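Local coordinates for alpha-1,6-mannanase (Bacteroides thetaiotaomicron, PDB 4V1S), which probably hydrolyses internal alpha-1,6-mannosidic linkages of mannan as a member of glycoside hydrolase family 76, at residues F317-D328 and V379-Y390. Numbering follows the deposited sequence. Where two conformers were deposited one is given.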
# COMPACT_ATOMS: atom_id res chain seq x y z
N PHE A 317 3.45 -1.74 7.22
CA PHE A 317 3.05 -0.33 7.13
C PHE A 317 1.54 -0.22 7.05
O PHE A 317 0.94 0.82 7.48
CB PHE A 317 3.70 0.36 5.91
CG PHE A 317 2.96 0.08 4.66
CD1 PHE A 317 3.07 -1.11 4.00
CD2 PHE A 317 1.92 0.93 4.31
CE1 PHE A 317 2.25 -1.40 2.93
CE2 PHE A 317 1.11 0.67 3.22
CZ PHE A 317 1.27 -0.52 2.55
N SER A 318 0.88 -1.27 6.52
CA SER A 318 -0.60 -1.23 6.37
C SER A 318 -1.33 -1.22 7.71
O SER A 318 -2.44 -0.69 7.81
CB SER A 318 -1.12 -2.37 5.50
OG SER A 318 -0.89 -3.63 6.08
N ILE A 319 -0.70 -1.77 8.75
CA ILE A 319 -1.28 -1.71 10.09
C ILE A 319 -1.20 -0.27 10.60
O ILE A 319 -2.15 0.25 11.21
CB ILE A 319 -0.59 -2.69 11.05
CG1 ILE A 319 -0.76 -4.13 10.55
CG2 ILE A 319 -1.10 -2.51 12.48
CD1 ILE A 319 -2.17 -4.55 10.19
N ILE A 320 -0.09 0.41 10.31
CA ILE A 320 0.05 1.82 10.70
C ILE A 320 -0.97 2.68 9.96
O ILE A 320 -1.63 3.54 10.58
CB ILE A 320 1.48 2.33 10.49
CG1 ILE A 320 2.49 1.45 11.24
CG2 ILE A 320 1.59 3.79 10.92
CD1 ILE A 320 3.95 1.89 11.11
N ASP A 321 -1.16 2.45 8.66
CA ASP A 321 -2.18 3.20 7.93
C ASP A 321 -3.60 2.91 8.48
O ASP A 321 -4.45 3.80 8.47
CB ASP A 321 -2.16 2.89 6.41
CG ASP A 321 -1.29 3.85 5.63
OD1 ASP A 321 -0.95 4.91 6.20
OD2 ASP A 321 -0.98 3.55 4.45
N SER A 322 -3.83 1.67 8.96
CA SER A 322 -5.09 1.30 9.62
C SER A 322 -5.30 2.13 10.88
O SER A 322 -6.42 2.60 11.13
CB SER A 322 -5.15 -0.23 9.91
OG SER A 322 -5.12 -0.97 8.68
N TRP A 323 -4.25 2.27 11.68
CA TRP A 323 -4.32 3.13 12.85
C TRP A 323 -4.71 4.58 12.48
O TRP A 323 -5.54 5.19 13.16
CB TRP A 323 -3.05 3.09 13.67
CG TRP A 323 -2.81 1.84 14.33
CD1 TRP A 323 -3.73 0.95 14.83
CD2 TRP A 323 -1.52 1.31 14.64
NE1 TRP A 323 -3.09 -0.11 15.43
CE2 TRP A 323 -1.73 0.09 15.35
CE3 TRP A 323 -0.22 1.75 14.42
CZ2 TRP A 323 -0.66 -0.72 15.79
CZ3 TRP A 323 0.85 0.96 14.88
CH2 TRP A 323 0.62 -0.26 15.55
N PHE A 324 -4.07 5.15 11.46
CA PHE A 324 -4.42 6.49 11.02
C PHE A 324 -5.89 6.55 10.60
O PHE A 324 -6.58 7.51 10.94
CB PHE A 324 -3.49 6.95 9.90
CG PHE A 324 -2.06 7.25 10.33
CD1 PHE A 324 -1.81 8.09 11.43
CD2 PHE A 324 -0.97 6.73 9.63
CE1 PHE A 324 -0.50 8.40 11.80
CE2 PHE A 324 0.33 7.07 9.96
CZ PHE A 324 0.57 7.88 11.07
N ASP A 325 -6.37 5.53 9.87
CA ASP A 325 -7.76 5.52 9.46
C ASP A 325 -8.69 5.43 10.66
O ASP A 325 -9.75 6.05 10.67
CB ASP A 325 -8.10 4.34 8.55
CG ASP A 325 -7.56 4.48 7.16
OD1 ASP A 325 -7.03 5.56 6.74
OD2 ASP A 325 -7.63 3.45 6.45
N MET A 326 -8.30 4.66 11.68
CA MET A 326 -9.09 4.57 12.90
C MET A 326 -9.20 5.93 13.59
O MET A 326 -10.26 6.29 14.06
CB MET A 326 -8.54 3.52 13.88
CG MET A 326 -8.92 2.11 13.53
SD MET A 326 -10.72 1.84 13.51
CE MET A 326 -10.78 0.06 13.34
N TYR A 327 -8.11 6.69 13.61
CA TYR A 327 -8.13 8.01 14.21
C TYR A 327 -9.07 8.89 13.41
O TYR A 327 -9.88 9.60 13.99
CB TYR A 327 -6.73 8.64 14.30
CG TYR A 327 -6.80 10.08 14.73
CD1 TYR A 327 -6.98 10.40 16.07
CD2 TYR A 327 -6.82 11.13 13.78
CE1 TYR A 327 -7.09 11.73 16.46
CE2 TYR A 327 -6.95 12.46 14.16
CZ TYR A 327 -7.08 12.75 15.51
OH TYR A 327 -7.21 14.05 15.94
N ASP A 328 -8.99 8.83 12.08
CA ASP A 328 -9.94 9.57 11.22
C ASP A 328 -11.41 9.19 11.54
O ASP A 328 -12.33 10.03 11.43
CB ASP A 328 -9.70 9.27 9.73
CG ASP A 328 -8.37 9.77 9.24
OD1 ASP A 328 -7.74 10.61 9.91
OD2 ASP A 328 -7.94 9.29 8.15
N VAL A 379 9.08 2.64 1.80
CA VAL A 379 7.99 2.50 2.75
C VAL A 379 8.28 3.32 4.02
O VAL A 379 7.39 3.88 4.59
CB VAL A 379 7.65 1.06 3.04
CG1 VAL A 379 8.82 0.30 3.67
CG2 VAL A 379 6.42 0.95 3.90
N ALA A 380 9.55 3.37 4.44
CA ALA A 380 9.91 4.20 5.59
C ALA A 380 9.66 5.68 5.32
O ALA A 380 9.09 6.36 6.14
CB ALA A 380 11.35 3.96 6.00
N ALA A 381 10.06 6.16 4.15
CA ALA A 381 9.80 7.53 3.78
C ALA A 381 8.32 7.85 3.83
O ALA A 381 7.91 8.90 4.32
CB ALA A 381 10.37 7.82 2.39
N TYR A 382 7.50 6.91 3.32
CA TYR A 382 6.05 7.08 3.32
C TYR A 382 5.51 7.22 4.76
O TYR A 382 4.76 8.16 5.06
CB TYR A 382 5.40 5.94 2.56
CG TYR A 382 3.90 5.84 2.68
CD1 TYR A 382 3.10 6.94 2.47
CD2 TYR A 382 3.28 4.63 2.97
CE1 TYR A 382 1.70 6.86 2.58
CE2 TYR A 382 1.91 4.53 3.10
CZ TYR A 382 1.10 5.63 2.89
OH TYR A 382 -0.25 5.51 3.04
N MET A 383 5.96 6.34 5.65
CA MET A 383 5.56 6.43 7.05
C MET A 383 5.96 7.76 7.68
O MET A 383 5.18 8.38 8.42
CB MET A 383 6.14 5.30 7.84
CG MET A 383 5.52 3.96 7.51
SD MET A 383 3.78 3.76 7.92
CE MET A 383 2.98 4.22 6.40
N TYR A 384 7.15 8.23 7.35
CA TYR A 384 7.57 9.51 7.93
C TYR A 384 6.71 10.66 7.47
O TYR A 384 6.41 11.56 8.25
CB TYR A 384 9.06 9.81 7.67
CG TYR A 384 10.03 8.84 8.28
CD1 TYR A 384 9.79 8.26 9.53
CD2 TYR A 384 11.20 8.48 7.60
CE1 TYR A 384 10.66 7.31 10.04
CE2 TYR A 384 12.13 7.59 8.15
CZ TYR A 384 11.84 7.01 9.38
OH TYR A 384 12.73 6.12 9.92
N MET A 385 6.33 10.67 6.19
CA MET A 385 5.50 11.73 5.68
C MET A 385 4.09 11.66 6.31
O MET A 385 3.48 12.69 6.62
CB MET A 385 5.43 11.69 4.16
CG MET A 385 4.79 12.92 3.56
SD MET A 385 5.72 14.42 3.74
CE MET A 385 6.76 14.35 2.29
N ARG A 386 3.57 10.44 6.47
CA ARG A 386 2.30 10.26 7.16
C ARG A 386 2.32 10.81 8.58
O ARG A 386 1.41 11.54 9.01
CB ARG A 386 1.89 8.81 7.19
CG ARG A 386 1.57 8.23 5.82
CD ARG A 386 0.21 8.68 5.34
NE ARG A 386 -0.82 7.80 5.82
CZ ARG A 386 -2.08 8.11 6.04
NH1 ARG A 386 -2.50 9.34 5.88
NH2 ARG A 386 -2.94 7.16 6.42
N ALA A 387 3.35 10.46 9.30
CA ALA A 387 3.55 10.95 10.66
C ALA A 387 3.65 12.49 10.69
O ALA A 387 3.08 13.12 11.54
CB ALA A 387 4.78 10.32 11.27
N ALA A 388 4.36 13.06 9.72
CA ALA A 388 4.47 14.52 9.63
C ALA A 388 3.10 15.17 9.45
O ALA A 388 2.80 16.20 10.06
CB ALA A 388 5.40 14.88 8.47
N ASN A 389 2.25 14.54 8.64
CA ASN A 389 0.92 15.07 8.39
C ASN A 389 0.07 15.02 9.66
O ASN A 389 -0.59 15.98 9.99
CB ASN A 389 0.27 14.30 7.24
CG ASN A 389 -1.00 14.93 6.75
OD1 ASN A 389 -1.16 16.15 6.81
ND2 ASN A 389 -1.92 14.12 6.27
N TYR A 390 0.10 13.90 10.37
CA TYR A 390 -0.70 13.78 11.59
C TYR A 390 -0.17 14.65 12.74
O TYR A 390 -0.96 15.13 13.55
CB TYR A 390 -0.93 12.32 11.98
CG TYR A 390 -2.04 11.74 11.17
CD1 TYR A 390 -1.79 11.18 9.91
CD2 TYR A 390 -3.35 11.80 11.62
CE1 TYR A 390 -2.79 10.69 9.14
CE2 TYR A 390 -4.38 11.31 10.86
CZ TYR A 390 -4.12 10.77 9.62
OH TYR A 390 -5.17 10.28 8.88
O HOH W 1 -5.63 7.82 7.03
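Phe-324 and Tyr-390 form an offset stack, centroids 4.4 Å apart and planes 13° from parallel, between two nearly parallel helices of the (alpha/alpha)6 barrel expected of GH76 enzymes. The axes of 317-328 and 379-390 approach to 11.0 Å. The hydroxyl of Tyr-390 donates to Asp-328 OD1, OH to OD1 2.8 Å, on the syn side and somewhat out of the carboxylate plane. A leucine in its place would probably forfeit the stack and leave Asp-328 without this donor.

An arginine suits the next site, where two N-H groups meet one oxygen of a buried acid: in a side-on salt bridge, Arg-386 NE reaches Asp-321 OD1 (2.9 Å) near the syn side and NH2 (3.0 Å) from well above the carboxylate plane. Bends at chi2 (-77°) and chi3 (-87°) bring the guanidinium there, one face meeting Phe-324 CD2. Asp-321 OD2 accepts from Tyr-382 OH at 2.5 Å. The unbranched, bent chain of Met-383 lays SD 3.7 Å from Ile-320 CD1; Phe-317 CB lies 3.4 Å from Val-379 CG2.

In the second shell, Glu-93 of helix 81-97 pairs with Arg-386 NH1, and Arg-272 with Asp-325 OD2. One water accepts from Arg-386 NH2 and donates to Asp-325 OD1 and Asp-328 OD2.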